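Long-range contacts in glycerol kinase, putative (Plasmodium falciparum, PDB 2W40), which probably catalyses the ATP-dependent phosphorylation of glycerol to sn-glycerol 3-phosphate, the entry step of glycerol degradation: residues C[139-144]-C[206-211]; C[3-8]-C[72-77]; C[342-347]-C[377-382]; C[292-297]-C[304-309]. One frame throughout, in Å; residues are numbered along the deposited sequence.

Interaction 1: C[139-144]-C[206-211]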
loop_
_atom_site.group_PDB
_atom_site.type_symbol
_atom_site.label_atom_id
_atom_site.label_comp_id
_atom_site.label_asym_id
_atom_site.label_seq_id
_atom_site.Cartn_x
_atom_site.Cartn_y
_atom_site.Cartn_z
ATOM N N SER C 139 -3.685 -29.924 -3.212
ATOM C CA SER C 139 -5.150 -30.099 -3.274
ATOM C C SER C 139 -5.736 -30.627 -1.948
ATOM O O SER C 139 -6.907 -30.310 -1.635
ATOM C CB SER C 139 -5.538 -31.091 -4.370
ATOM O OG SER C 139 -5.025 -30.691 -5.608
ATOM N N ALA C 140 -4.946 -31.455 -1.251
ATOM C CA ALA C 140 -5.523 -32.349 -0.193
ATOM C C ALA C 140 -6.288 -31.554 0.889
ATOM O O ALA C 140 -7.394 -31.952 1.268
ATOM C CB ALA C 140 -4.457 -33.166 0.494
ATOM N N PHE C 141 -5.705 -30.479 1.391
ATOM C CA PHE C 141 -6.450 -29.756 2.485
ATOM C C PHE C 141 -7.677 -29.044 2.008
ATOM O O PHE C 141 -8.630 -28.884 2.764
ATOM C CB PHE C 141 -5.562 -28.763 3.252
ATOM C CG PHE C 141 -4.662 -29.426 4.270
ATOM C CD1 PHE C 141 -5.124 -29.615 5.558
ATOM C CD2 PHE C 141 -3.394 -29.853 3.955
ATOM C CE1 PHE C 141 -4.369 -30.235 6.546
ATOM C CE2 PHE C 141 -2.623 -30.469 4.941
ATOM C CZ PHE C 141 -3.127 -30.658 6.247
ATOM N N LYS C 142 -7.691 -28.672 0.730
ATOM C CA LYS C 142 -8.943 -28.156 0.093
ATOM C C LYS C 142 -10.021 -29.226 -0.016
ATOM O O LYS C 142 -11.208 -28.953 0.232
ATOM C CB LYS C 142 -8.544 -27.554 -1.234
ATOM C CG LYS C 142 -7.731 -26.352 -0.858
ATOM C CD LYS C 142 -6.386 -26.436 -1.371
ATOM C CE LYS C 142 -6.142 -25.632 -2.562
ATOM N NZ LYS C 142 -5.287 -24.511 -2.212
ATOM N N ILE C 143 -9.619 -30.435 -0.330
ATOM C CA ILE C 143 -10.563 -31.495 -0.443
ATOM C C ILE C 143 -11.130 -31.719 0.985
ATOM O O ILE C 143 -12.328 -31.924 1.166
ATOM C CB ILE C 143 -9.854 -32.754 -0.930
ATOM C CG1 ILE C 143 -9.394 -32.606 -2.446
ATOM C CG2 ILE C 143 -10.752 -34.002 -0.762
ATOM C CD1 ILE C 143 -8.253 -33.650 -2.922
ATOM N N LEU C 144 -10.214 -31.817 1.975
ATOM C CA LEU C 144 -10.616 -31.977 3.360
ATOM C C LEU C 144 -11.598 -30.895 3.811
ATOM O O LEU C 144 -12.656 -31.172 4.426
ATOM C CB LEU C 144 -9.432 -32.037 4.266
ATOM C CG LEU C 144 -9.730 -32.223 5.800
ATOM C CD1 LEU C 144 -10.515 -33.489 6.099
ATOM C CD2 LEU C 144 -8.377 -32.170 6.573
ATOM N N LYS C 206 -6.584 -41.551 3.871
ATOM C CA LYS C 206 -7.188 -41.672 5.225
ATOM C C LYS C 206 -7.032 -40.411 6.016
ATOM O O LYS C 206 -8.009 -39.904 6.615
ATOM C CB LYS C 206 -6.626 -42.906 5.991
ATOM C CG LYS C 206 -7.186 -43.073 7.372
ATOM C CD LYS C 206 -6.510 -44.241 8.166
ATOM C CE LYS C 206 -7.199 -44.537 9.559
ATOM N NZ LYS C 206 -8.704 -44.643 9.400
ATOM N N ILE C 207 -5.856 -39.794 5.938
ATOM C CA ILE C 207 -5.635 -38.557 6.639
ATOM C C ILE C 207 -6.641 -37.528 6.174
ATOM O O ILE C 207 -7.239 -36.837 7.008
ATOM C CB ILE C 207 -4.155 -38.019 6.381
ATOM C CG1 ILE C 207 -3.096 -38.921 7.043
ATOM C CG2 ILE C 207 -4.009 -36.559 6.834
ATOM C CD1 ILE C 207 -1.586 -38.550 6.612
ATOM N N PHE C 208 -6.877 -37.481 4.849
ATOM C CA PHE C 208 -7.690 -36.443 4.304
ATOM C C PHE C 208 -9.176 -36.776 4.193
ATOM O O PHE C 208 -9.936 -36.072 3.526
ATOM C CB PHE C 208 -7.064 -35.946 3.022
ATOM C CG PHE C 208 -5.791 -35.159 3.279
ATOM C CD1 PHE C 208 -5.837 -33.922 3.906
ATOM C CD2 PHE C 208 -4.526 -35.696 2.940
ATOM C CE1 PHE C 208 -4.655 -33.222 4.221
ATOM C CE2 PHE C 208 -3.358 -34.997 3.227
ATOM C CZ PHE C 208 -3.411 -33.778 3.853
ATOM N N ASN C 209 -9.568 -37.880 4.806
ATOM C CA ASN C 209 -10.993 -38.369 4.890
ATOM C C ASN C 209 -11.594 -38.779 3.570
ATOM O O ASN C 209 -12.868 -38.759 3.337
ATOM C CB ASN C 209 -11.893 -37.244 5.458
ATOM C CG ASN C 209 -11.624 -36.846 6.886
ATOM O OD1 ASN C 209 -10.529 -36.983 7.483
ATOM N ND2 ASN C 209 -12.646 -36.268 7.454
ATOM N N ILE C 210 -10.716 -39.211 2.669
ATOM C CA ILE C 210 -11.137 -39.747 1.390
ATOM C C ILE C 210 -11.346 -41.223 1.614
ATOM O O ILE C 210 -10.393 -41.989 1.491
ATOM C CB ILE C 210 -10.131 -39.484 0.260
ATOM C CG1 ILE C 210 -9.960 -37.962 0.085
ATOM C CG2 ILE C 210 -10.552 -40.225 -0.996
ATOM C CD1 ILE C 210 -8.780 -37.564 -0.685
ATOM N N THR C 211 -12.590 -41.600 1.971
ATOM C CA THR C 211 -12.881 -42.953 2.440
ATOM C C THR C 211 -13.073 -43.961 1.344
ATOM O O THR C 211 -13.104 -45.179 1.594
ATOM C CB THR C 211 -14.200 -42.958 3.270
ATOM O OG1 THR C 211 -15.220 -42.428 2.422
ATOM C CG2 THR C 211 -14.110 -42.098 4.513
#
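The ring of Phe208 fills the middle of this buried, largely apolar contact, which no hydrogen bond crosses. The methyl of Ala140 stands almost exactly over its centre, with CB 3.3 Å from the ring centroid and only 7° off the normal, a CH-pi contact; a residue this small lets the aromatic ring come close to the helix backbone. On the opposite face lies CG2 of the preceding Ile207. One edge of Phe208 is driven into the face of Phe141 in a T-shaped stack, with centroids 4.8 Å apart and planes at 81°, so that Phe208 CE1 sits 3.5 Å from Phe141 CE2. Leu144, its CG anti to the backbone N, lays CB and CD2 alongside Phe208 CD1 and reaches CD1 to the backbone O of Phe208. Farther out, Ile143 CG2 meets Ile210 CD1 at 4.1 Å.

Just after Phe208 the helix ends in a Schellman motif: Asn209, at positive phi, lets Ile210 N bond to Cys205 O and Asn209 N to Lys206 O, turning the chain so that the CD1 end of Ile210 reaches Ile143. The contact thus joins the first turn of helix 140-149 to the end of helix 202-207, while helix 111-118 packs against Phe141 and Leu144 and strand 88-92 against Ile143.

Interaction 2: C[3-8]-C[72-77]. With EDO (1,2-ethanediol), chain B.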
loop_
_atom_site.group_PDB
_atom_site.type_symbol
_atom_site.label_atom_id
_atom_site.label_comp_id
_atom_site.label_asym_id
_atom_site.label_seq_id
_atom_site.Cartn_x
_atom_site.Cartn_y
_atom_site.Cartn_z
ATOM N N MET C 3 -4.014 -28.231 -44.004
ATOM C CA MET C 3 -3.158 -27.855 -42.922
ATOM C C MET C 3 -3.348 -28.851 -41.764
ATOM O O MET C 3 -4.470 -29.010 -41.322
ATOM C CB MET C 3 -3.496 -26.432 -42.416
ATOM C CG MET C 3 -2.690 -25.876 -41.218
ATOM S SD MET C 3 -0.911 -25.926 -41.442
ATOM C CE MET C 3 -0.654 -24.301 -42.096
ATOM N N ASN C 4 -2.268 -29.522 -41.361
ATOM C CA ASN C 4 -2.337 -30.316 -40.140
ATOM C C ASN C 4 -1.994 -29.414 -38.961
ATOM O O ASN C 4 -1.013 -28.673 -39.008
ATOM C CB ASN C 4 -1.343 -31.422 -40.127
ATOM C CG ASN C 4 -1.620 -32.475 -41.141
ATOM O OD1 ASN C 4 -2.692 -32.622 -41.696
ATOM N ND2 ASN C 4 -0.602 -33.271 -41.366
ATOM N N VAL C 5 -2.813 -29.589 -37.889
ATOM C CA VAL C 5 -2.517 -28.884 -36.657
ATOM C C VAL C 5 -2.683 -29.716 -35.409
ATOM O O VAL C 5 -3.349 -30.718 -35.409
ATOM C CB VAL C 5 -3.392 -27.595 -36.502
ATOM C CG1 VAL C 5 -3.164 -26.523 -37.685
ATOM C CG2 VAL C 5 -4.813 -27.995 -36.354
ATOM N N ILE C 6 -2.019 -29.241 -34.366
ATOM C CA ILE C 6 -2.072 -29.792 -33.010
ATOM C C ILE C 6 -2.794 -28.726 -32.168
ATOM O O ILE C 6 -2.370 -27.557 -32.144
ATOM C CB ILE C 6 -0.696 -30.071 -32.430
ATOM C CG1 ILE C 6 0.109 -31.007 -33.317
ATOM C CG2 ILE C 6 -0.801 -30.598 -30.945
ATOM C CD1 ILE C 6 1.607 -30.884 -32.989
ATOM N N LEU C 7 -3.854 -29.133 -31.469
ATOM C CA LEU C 7 -4.504 -28.181 -30.502
ATOM C C LEU C 7 -3.840 -28.363 -29.132
ATOM O O LEU C 7 -3.821 -29.476 -28.604
ATOM C CB LEU C 7 -6.021 -28.345 -30.398
ATOM C CG LEU C 7 -6.830 -27.644 -29.329
ATOM C CD1 LEU C 7 -6.503 -26.130 -29.290
ATOM C CD2 LEU C 7 -8.307 -27.986 -29.273
ATOM N N SER C 8 -3.303 -27.256 -28.583
ATOM C CA SER C 8 -2.753 -27.281 -27.227
ATOM C C SER C 8 -3.644 -26.373 -26.367
ATOM O O SER C 8 -3.762 -25.165 -26.715
ATOM C CB SER C 8 -1.271 -26.849 -27.206
ATOM O OG SER C 8 -0.819 -26.817 -25.870
ATOM N N THR C 72 -7.353 -24.534 -46.706
ATOM C CA THR C 72 -8.262 -25.248 -47.635
ATOM C C THR C 72 -8.975 -26.466 -47.001
ATOM O O THR C 72 -10.152 -26.721 -47.261
ATOM C CB THR C 72 -7.622 -25.637 -49.047
ATOM O OG1 THR C 72 -8.570 -26.450 -49.755
ATOM C CG2 THR C 72 -6.291 -26.378 -48.938
ATOM N N SER C 73 -8.256 -27.230 -46.194
ATOM C CA SER C 73 -8.909 -28.154 -45.277
ATOM C C SER C 73 -8.021 -28.042 -44.012
ATOM O O SER C 73 -6.870 -27.598 -44.146
ATOM C CB SER C 73 -8.996 -29.558 -45.870
ATOM O OG SER C 73 -7.709 -30.127 -46.128
ATOM N N VAL C 74 -8.592 -28.363 -42.835
ATOM C CA VAL C 74 -7.844 -28.439 -41.561
ATOM C C VAL C 74 -7.948 -29.819 -40.999
ATOM O O VAL C 74 -9.038 -30.324 -40.925
ATOM C CB VAL C 74 -8.389 -27.388 -40.527
ATOM C CG1 VAL C 74 -7.649 -27.466 -39.248
ATOM C CG2 VAL C 74 -8.302 -25.943 -41.235
ATOM N N ILE C 75 -6.818 -30.443 -40.640
ATOM C CA ILE C 75 -6.797 -31.726 -39.920
ATOM C C ILE C 75 -6.247 -31.468 -38.504
ATOM O O ILE C 75 -5.066 -31.113 -38.350
ATOM C CB ILE C 75 -5.952 -32.863 -40.582
ATOM C CG1 ILE C 75 -6.563 -33.189 -41.987
ATOM C CG2 ILE C 75 -5.893 -34.127 -39.660
ATOM C CD1 ILE C 75 -5.625 -33.997 -42.934
ATOM N N ILE C 76 -7.103 -31.679 -37.501
ATOM C CA ILE C 76 -6.633 -31.594 -36.074
ATOM C C ILE C 76 -6.127 -32.984 -35.731
ATOM O O ILE C 76 -6.889 -33.903 -35.686
ATOM C CB ILE C 76 -7.753 -31.153 -35.078
ATOM C CG1 ILE C 76 -8.407 -29.896 -35.602
ATOM C CG2 ILE C 76 -7.190 -30.993 -33.721
ATOM C CD1 ILE C 76 -9.599 -29.468 -34.962
ATOM N N LYS C 77 -4.833 -33.132 -35.556
ATOM C CA LYS C 77 -4.209 -34.438 -35.384
ATOM C C LYS C 77 -4.445 -35.001 -33.980
ATOM O O LYS C 77 -4.620 -36.208 -33.774
ATOM C CB LYS C 77 -2.717 -34.341 -35.629
ATOM C CG LYS C 77 -2.361 -34.095 -37.130
ATOM C CD LYS C 77 -2.797 -35.239 -37.914
ATOM C CE LYS C 77 -2.049 -35.297 -39.233
ATOM N NZ LYS C 77 -0.521 -35.601 -39.056
HETATM C C1 EDO B . -10.811 -32.080 -37.330
HETATM O O1 EDO B . -9.715 -32.539 -38.133
HETATM C C2 EDO B . -11.942 -31.182 -37.884
HETATM O O2 EDO B . -11.496 -30.215 -38.866
#
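Strands 3-8 and 74-77 run parallel, their short axes 4.7 Å apart at closest approach and twisted by 39°, and Met3, Asn4 and Val5 pair with Val74, Ile75 and Ile76. They are neighbours in the mixed sheet of the N-terminal FGGY domain, part of the actin-like ATPase fold of sugar kinases. Met3 and Val5 use both their N-H and C=O groups toward the partner strand, the alternation expected of a parallel pair. Lys77 N gives Val5 O a nearly straight bond of 2.8 Å, almost along the C=O axis, whereas Met3 N approaches Ser73 O from above the carbonyl plane, at an N-H...O angle of 146°, where the strand is only beginning.

On the face bearing Val5, Val74 and Ile76, beta-branched side chains suit both extended backbone and close packing: Val5 CG2 lies 4.1 Å from Val74 CG1 and equally far from Ile76 CG1. Helix 49-70 covers Val74 and Ile76. The Asn4 face is more polar. Asn4 OD1 lies beside Ile75 CB and CD1, while Lys77 bends at chi2 and chi4 over the amide. The donors Asn4 ND2 and Lys77 NZ, 3.3 Å apart, do not bond each other; both turn to Glu23, NZ in a salt bridge and ND2 in a weak hydrogen bond. Along the other edge of strand 74-77, a bound ethanediol takes the N-H of Ile76 on its O1 at 2.8 Å.

Interaction 3: C[342-347]-C[377-382]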
loop_
_atom_site.group_PDB
_atom_site.type_symbol
_atom_site.label_atom_id
_atom_site.label_comp_id
_atom_site.label_asym_id
_atom_site.label_seq_id
_atom_site.Cartn_x
_atom_site.Cartn_y
_atom_site.Cartn_z
ATOM N N ASN C 342 14.511 3.460 -8.970
ATOM C CA ASN C 342 14.543 2.801 -7.657
ATOM C C ASN C 342 13.144 3.055 -7.002
ATOM O O ASN C 342 12.253 3.755 -7.570
ATOM C CB ASN C 342 15.752 3.273 -6.809
ATOM C CG ASN C 342 15.642 4.754 -6.441
ATOM O OD1 ASN C 342 14.626 5.198 -5.901
ATOM N ND2 ASN C 342 16.622 5.551 -6.844
ATOM N N THR C 343 12.908 2.400 -5.873
ATOM C CA THR C 343 11.619 2.508 -5.226
ATOM C C THR C 343 11.586 3.519 -4.100
ATOM O O THR C 343 10.556 3.575 -3.380
ATOM C CB THR C 343 11.261 1.134 -4.596
ATOM O OG1 THR C 343 12.216 0.833 -3.557
ATOM C CG2 THR C 343 11.155 0.008 -5.676
ATOM N N THR C 344 12.717 4.271 -3.979
ATOM C CA THR C 344 13.055 5.149 -2.836
ATOM C C THR C 344 12.907 4.459 -1.465
ATOM O O THR C 344 12.465 5.069 -0.440
ATOM C CB THR C 344 12.268 6.394 -2.886
ATOM O OG1 THR C 344 10.975 6.104 -2.456
ATOM C CG2 THR C 344 12.151 6.946 -4.276
ATOM N N GLY C 345 13.393 3.227 -1.460
ATOM C CA GLY C 345 13.527 2.379 -0.322
ATOM C C GLY C 345 12.216 1.705 0.051
ATOM O O GLY C 345 12.218 1.010 1.023
ATOM N N VAL C 346 11.162 1.938 -0.712
ATOM C CA VAL C 346 9.919 1.170 -0.486
ATOM C C VAL C 346 10.173 -0.318 -0.758
ATOM O O VAL C 346 10.849 -0.681 -1.762
ATOM C CB VAL C 346 8.736 1.681 -1.352
ATOM C CG1 VAL C 346 7.454 0.761 -1.261
ATOM C CG2 VAL C 346 8.414 3.175 -0.900
ATOM N N ILE C 347 9.619 -1.186 0.097
ATOM C CA ILE C 347 9.661 -2.599 -0.096
ATOM C C ILE C 347 8.262 -3.081 -0.011
ATOM O O ILE C 347 7.489 -2.686 0.885
ATOM C CB ILE C 347 10.572 -3.338 0.940
ATOM C CG1 ILE C 347 11.982 -2.797 0.859
ATOM C CG2 ILE C 347 10.448 -4.859 0.836
ATOM C CD1 ILE C 347 12.831 -3.106 1.917
ATOM N N ARG C 377 2.474 5.823 -7.126
ATOM C CA ARG C 377 2.032 4.495 -7.628
ATOM C C ARG C 377 3.168 3.713 -8.258
ATOM O O ARG C 377 3.363 2.505 -8.009
ATOM C CB ARG C 377 0.957 4.670 -8.758
ATOM C CG ARG C 377 -0.243 5.203 -8.378
ATOM C CD ARG C 377 -1.269 5.078 -9.452
ATOM N NE ARG C 377 -1.055 5.840 -10.690
ATOM C CZ ARG C 377 -1.657 5.507 -11.825
ATOM N NH1 ARG C 377 -2.518 4.469 -11.865
ATOM N NH2 ARG C 377 -1.470 6.232 -12.952
ATOM N N SER C 378 3.914 4.402 -9.089
ATOM C CA SER C 378 5.051 3.824 -9.811
ATOM C C SER C 378 6.032 3.115 -8.877
ATOM O O SER C 378 6.494 2.024 -9.169
ATOM C CB SER C 378 5.785 4.902 -10.631
ATOM O OG SER C 378 6.588 5.769 -9.755
ATOM N N HIS C 379 6.381 3.730 -7.753
ATOM C CA HIS C 379 7.322 3.131 -6.840
ATOM C C HIS C 379 6.756 1.882 -6.180
ATOM O O HIS C 379 7.473 0.905 -5.928
ATOM C CB HIS C 379 7.727 4.113 -5.720
ATOM C CG HIS C 379 8.221 5.435 -6.184
ATOM N ND1 HIS C 379 9.488 5.643 -6.711
ATOM C CD2 HIS C 379 7.667 6.651 -6.070
ATOM C CE1 HIS C 379 9.666 6.942 -6.928
ATOM N NE2 HIS C 379 8.569 7.569 -6.552
ATOM N N ILE C 380 5.459 1.899 -5.900
ATOM C CA ILE C 380 4.767 0.725 -5.297
ATOM C C ILE C 380 4.750 -0.442 -6.271
ATOM O O ILE C 380 4.998 -1.568 -5.904
ATOM C CB ILE C 380 3.353 1.119 -4.798
ATOM C CG1 ILE C 380 3.497 2.244 -3.712
ATOM C CG2 ILE C 380 2.515 -0.115 -4.428
ATOM C CD1 ILE C 380 2.126 2.943 -3.286
ATOM N N VAL C 381 4.397 -0.133 -7.520
ATOM C CA VAL C 381 4.457 -1.125 -8.615
ATOM C C VAL C 381 5.846 -1.748 -8.759
ATOM O O VAL C 381 5.988 -2.996 -8.741
ATOM C CB VAL C 381 3.932 -0.476 -9.955
ATOM C CG1 VAL C 381 4.181 -1.454 -11.156
ATOM C CG2 VAL C 381 2.494 -0.125 -9.777
ATOM N N ARG C 382 6.870 -0.907 -8.845
ATOM C CA ARG C 382 8.264 -1.381 -8.938
ATOM C C ARG C 382 8.630 -2.251 -7.763
ATOM O O ARG C 382 9.286 -3.250 -7.937
ATOM C CB ARG C 382 9.240 -0.188 -9.107
ATOM C CG ARG C 382 10.646 -0.646 -9.216
ATOM C CD ARG C 382 11.672 0.440 -9.415
ATOM N NE ARG C 382 12.918 -0.268 -9.309
ATOM C CZ ARG C 382 13.762 -0.570 -10.279
ATOM N NH1 ARG C 382 13.662 -0.019 -11.496
ATOM N NH2 ARG C 382 14.757 -1.374 -9.989
#
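Hydrogen bonds within the loop shape the turn that meets the helix. Residues Thr343 to Val346 form a type I' beta turn, closed by Val346 N to Thr343 O at 3.2 Å, with Thr344 and Gly345 both at positive phi, a conformation that glycine adopts easily. Thr343 OG1, in the crowded position between its own N and carbonyl carbon, donates to Val346 O at 2.7 Å, along a lone pair. Thr344 OG1 donates to Thr343 O, so that carbonyl accepts two bonds. Asn342 OD1 receives Thr344 N at 2.9 Å in an Asx turn. Across to the helix there is one polar link, a weak one: His379 ND1 points at Asn342 O, which lies in the plane of the imidazole, 3.5 Å away.

Thr344 CG2 touches His379 CE1 at 3.6 Å, and His379 CB rests on Thr343 O. Arg382 lies extended from CG to NE, and the Thr343 side chain crosses this stem at about a right angle, its CG2 3.6 Å from Arg382 CG. One face of the guanidinium receives Asn342 CA.

At its polar end, Arg382 NE forms a salt bridge with Glu386 and NH1 donates to Cys340 O, so the buried arginine is held at its tip while its stem packs. Pro42 of the second subunit packs on Thr344. A type I' turn packed on the first turns of helix 377-403 thus joins two parts of the C-terminal FGGY domain.

Interaction 4: C[292-297]-C[304-309]. With EDO (1,2-ethanediol), chain D.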
loop_
_atom_site.group_PDB
_atom_site.type_symbol
_atom_site.label_atom_id
_atom_site.label_comp_id
_atom_site.label_asym_id
_atom_site.label_seq_id
_atom_site.Cartn_x
_atom_site.Cartn_y
_atom_site.Cartn_z
ATOM N N THR C 292 8.910 -33.011 -6.909
ATOM C CA THR C 292 7.790 -33.276 -7.788
ATOM C C THR C 292 8.242 -34.144 -8.996
ATOM O O THR C 292 9.421 -34.474 -9.135
ATOM C CB THR C 292 7.137 -31.931 -8.224
ATOM O OG1 THR C 292 5.885 -32.196 -8.822
ATOM C CG2 THR C 292 8.108 -31.170 -9.245
ATOM N N ILE C 293 7.283 -34.602 -9.736
ATOM C CA ILE C 293 7.541 -35.361 -10.943
ATOM C C ILE C 293 7.782 -34.321 -12.072
ATOM O O ILE C 293 6.957 -33.368 -12.202
ATOM C CB ILE C 293 6.378 -36.240 -11.395
ATOM C CG1 ILE C 293 5.988 -37.304 -10.369
ATOM C CG2 ILE C 293 6.702 -36.824 -12.777
ATOM C CD1 ILE C 293 7.002 -38.285 -10.120
ATOM N N CYS C 294 8.902 -34.386 -12.800
ATOM C CA CYS C 294 9.079 -33.544 -13.960
ATOM C C CYS C 294 8.250 -34.028 -15.167
ATOM O O CYS C 294 7.438 -33.259 -15.747
ATOM C CB CYS C 294 10.546 -33.438 -14.312
ATOM S SG CYS C 294 10.977 -31.943 -15.252
ATOM N N TYR C 295 8.395 -35.302 -15.535
ATOM C CA TYR C 295 7.583 -35.910 -16.600
ATOM C C TYR C 295 7.835 -37.414 -16.563
ATOM O O TYR C 295 8.852 -37.871 -16.045
ATOM C CB TYR C 295 7.920 -35.264 -17.972
ATOM C CG TYR C 295 9.420 -35.186 -18.277
ATOM C CD1 TYR C 295 10.128 -36.317 -18.696
ATOM C CD2 TYR C 295 10.139 -34.044 -18.020
ATOM C CE1 TYR C 295 11.494 -36.237 -18.862
ATOM C CE2 TYR C 295 11.510 -33.994 -18.236
ATOM C CZ TYR C 295 12.167 -35.087 -18.668
ATOM O OH TYR C 295 13.595 -35.045 -18.871
ATOM N N LYS C 296 6.942 -38.161 -17.192
ATOM C CA LYS C 296 7.062 -39.587 -17.480
ATOM C C LYS C 296 6.270 -39.731 -18.736
ATOM O O LYS C 296 5.098 -39.822 -18.705
ATOM C CB LYS C 296 6.468 -40.470 -16.353
ATOM C CG LYS C 296 6.539 -41.977 -16.599
ATOM C CD LYS C 296 5.908 -42.770 -15.515
ATOM C CE LYS C 296 5.600 -44.125 -15.996
ATOM N NZ LYS C 296 5.152 -45.094 -14.960
ATOM N N PHE C 297 6.957 -39.804 -19.871
ATOM C CA PHE C 297 6.218 -39.816 -21.116
ATOM C C PHE C 297 5.339 -41.091 -21.284
ATOM O O PHE C 297 4.171 -40.982 -21.664
ATOM C CB PHE C 297 7.205 -39.667 -22.364
ATOM C CG PHE C 297 7.721 -38.282 -22.605
ATOM C CD1 PHE C 297 7.915 -37.375 -21.603
ATOM C CD2 PHE C 297 8.065 -37.874 -23.873
ATOM C CE1 PHE C 297 8.445 -36.130 -21.807
ATOM C CE2 PHE C 297 8.557 -36.584 -24.089
ATOM C CZ PHE C 297 8.780 -35.727 -23.035
ATOM N N LYS C 304 11.344 -38.791 -14.625
ATOM C CA LYS C 304 12.341 -37.796 -14.261
ATOM C C LYS C 304 11.665 -36.917 -13.192
ATOM O O LYS C 304 10.498 -36.586 -13.303
ATOM C CB LYS C 304 12.775 -36.947 -15.439
ATOM C CG LYS C 304 13.440 -37.767 -16.604
ATOM C CD LYS C 304 14.648 -38.608 -16.202
ATOM C CE LYS C 304 15.275 -39.413 -17.401
ATOM N NZ LYS C 304 16.313 -38.622 -18.070
ATOM N N TYR C 305 12.436 -36.674 -12.159
ATOM C CA TYR C 305 12.046 -35.874 -11.012
ATOM C C TYR C 305 12.563 -34.456 -11.102
ATOM O O TYR C 305 13.409 -34.138 -11.884
ATOM C CB TYR C 305 12.504 -36.574 -9.726
ATOM C CG TYR C 305 11.721 -37.778 -9.436
ATOM C CD1 TYR C 305 10.525 -37.665 -8.716
ATOM C CD2 TYR C 305 12.137 -39.054 -9.843
ATOM C CE1 TYR C 305 9.786 -38.807 -8.412
ATOM C CE2 TYR C 305 11.437 -40.232 -9.507
ATOM C CZ TYR C 305 10.249 -40.123 -8.795
ATOM O OH TYR C 305 9.448 -41.195 -8.516
ATOM N N ALA C 306 12.086 -33.627 -10.192
ATOM C CA ALA C 306 12.434 -32.214 -10.147
ATOM C C ALA C 306 12.360 -31.729 -8.697
ATOM O O ALA C 306 11.716 -32.343 -7.822
ATOM C CB ALA C 306 11.595 -31.352 -11.029
ATOM N N LEU C 307 13.038 -30.637 -8.455
ATOM C CA LEU C 307 12.912 -29.764 -7.239
ATOM C C LEU C 307 12.258 -28.521 -7.721
ATOM O O LEU C 307 12.581 -28.029 -8.797
ATOM C CB LEU C 307 14.246 -29.504 -6.557
ATOM C CG LEU C 307 14.716 -30.522 -5.607
ATOM C CD1 LEU C 307 16.155 -30.161 -5.027
ATOM C CD2 LEU C 307 13.778 -30.807 -4.418
ATOM N N GLU C 308 11.304 -28.020 -6.977
ATOM C CA GLU C 308 10.542 -26.849 -7.412
ATOM C C GLU C 308 10.430 -25.814 -6.298
ATOM O O GLU C 308 10.149 -26.124 -5.124
ATOM C CB GLU C 308 9.086 -27.197 -7.798
ATOM C CG GLU C 308 8.170 -25.962 -8.084
ATOM C CD GLU C 308 6.771 -26.265 -8.621
ATOM O OE1 GLU C 308 6.603 -27.309 -9.316
ATOM O OE2 GLU C 308 5.880 -25.445 -8.350
ATOM N N GLY C 309 10.620 -24.571 -6.718
ATOM C CA GLY C 309 10.404 -23.367 -5.941
ATOM C C GLY C 309 9.259 -22.609 -6.500
ATOM O O GLY C 309 9.263 -22.225 -7.652
HETATM C C1 EDO D . 1.844 -43.437 -15.024
HETATM O O1 EDO D . 2.741 -43.709 -13.898
HETATM C C2 EDO D . 1.239 -44.733 -15.548
HETATM O O2 EDO D . 2.318 -45.391 -16.216
HETATM O O HOH W 1 14.589 -37.119 -20.060
#
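Thr292 and Ala306 exchange two backbone hydrogen bonds, N to O in each direction and both 3.0 Å, with each donor lying above the plane of the carbonyl it meets. Past the non-hydrogen-bonded pair Ile293-Tyr305 the register slips by one residue. Lys304 O takes Cys294 N at 2.8 Å on a lone pair and, more weakly, Tyr295 N at 3.3 Å, so one carbonyl satisfies two successive N-H groups. The return bond, Lys304 N to Tyr295 O, runs nearly along the C=O axis. This is a classic beta bulge in the hairpin of strands 290-295 and 304-311, at one edge of the mixed sheet in the C-terminal FGGY domain; Ile293 O accepts from Gln250 NE2.

On the face shared by Thr292, Tyr295, Lys304 and Ala306, the small methyls of Thr292 CG2 and Ala306 CB fit side by side. Lys304 CB lies over one face of Tyr295, offset toward the rim, and Lys304 CG comes to 3.4 Å from Tyr295 CE1, while the bent chain carries NZ to a water that also bonds Tyr295 OH; Asn277 ND2 is a further partner of that hydroxyl. Thr292 OG1 bonds to Ser188. Glu308 has OE1 in salt bridges with Arg85 and Arg189 and OE2 bonded to Ser310 OG, which probably stabilises its charge. Tyr305 and Ile293 run side by side, Ile293 CD1 only 3.3 Å from Tyr305 CE1, and Tyr305 OH hydrogen-bonds Ile195 O.

How the interactions relate
Interactions 1 and 4 are buried, whereas interactions 2 and 3 are partly exposed. Interactions 1 and 2 belong to the N-terminal FGGY domain and interactions 3 and 4 to the C-terminal one, yet no two share an element or touch: the closest pair, 1 and 4, have nearest atoms about 11 Å apart. Two are strand pairings in different sheets, parallel and regular in interaction 2, antiparallel and bulged in interaction 4. The other two involve helices without backbone bonding across the contact: interaction 1 is chiefly apolar and aromatic, with no hydrogen bond across it, while interaction 3 pairs a self-bonded turn with a helix, has only a weak polar link, and alone is touched by the second subunit.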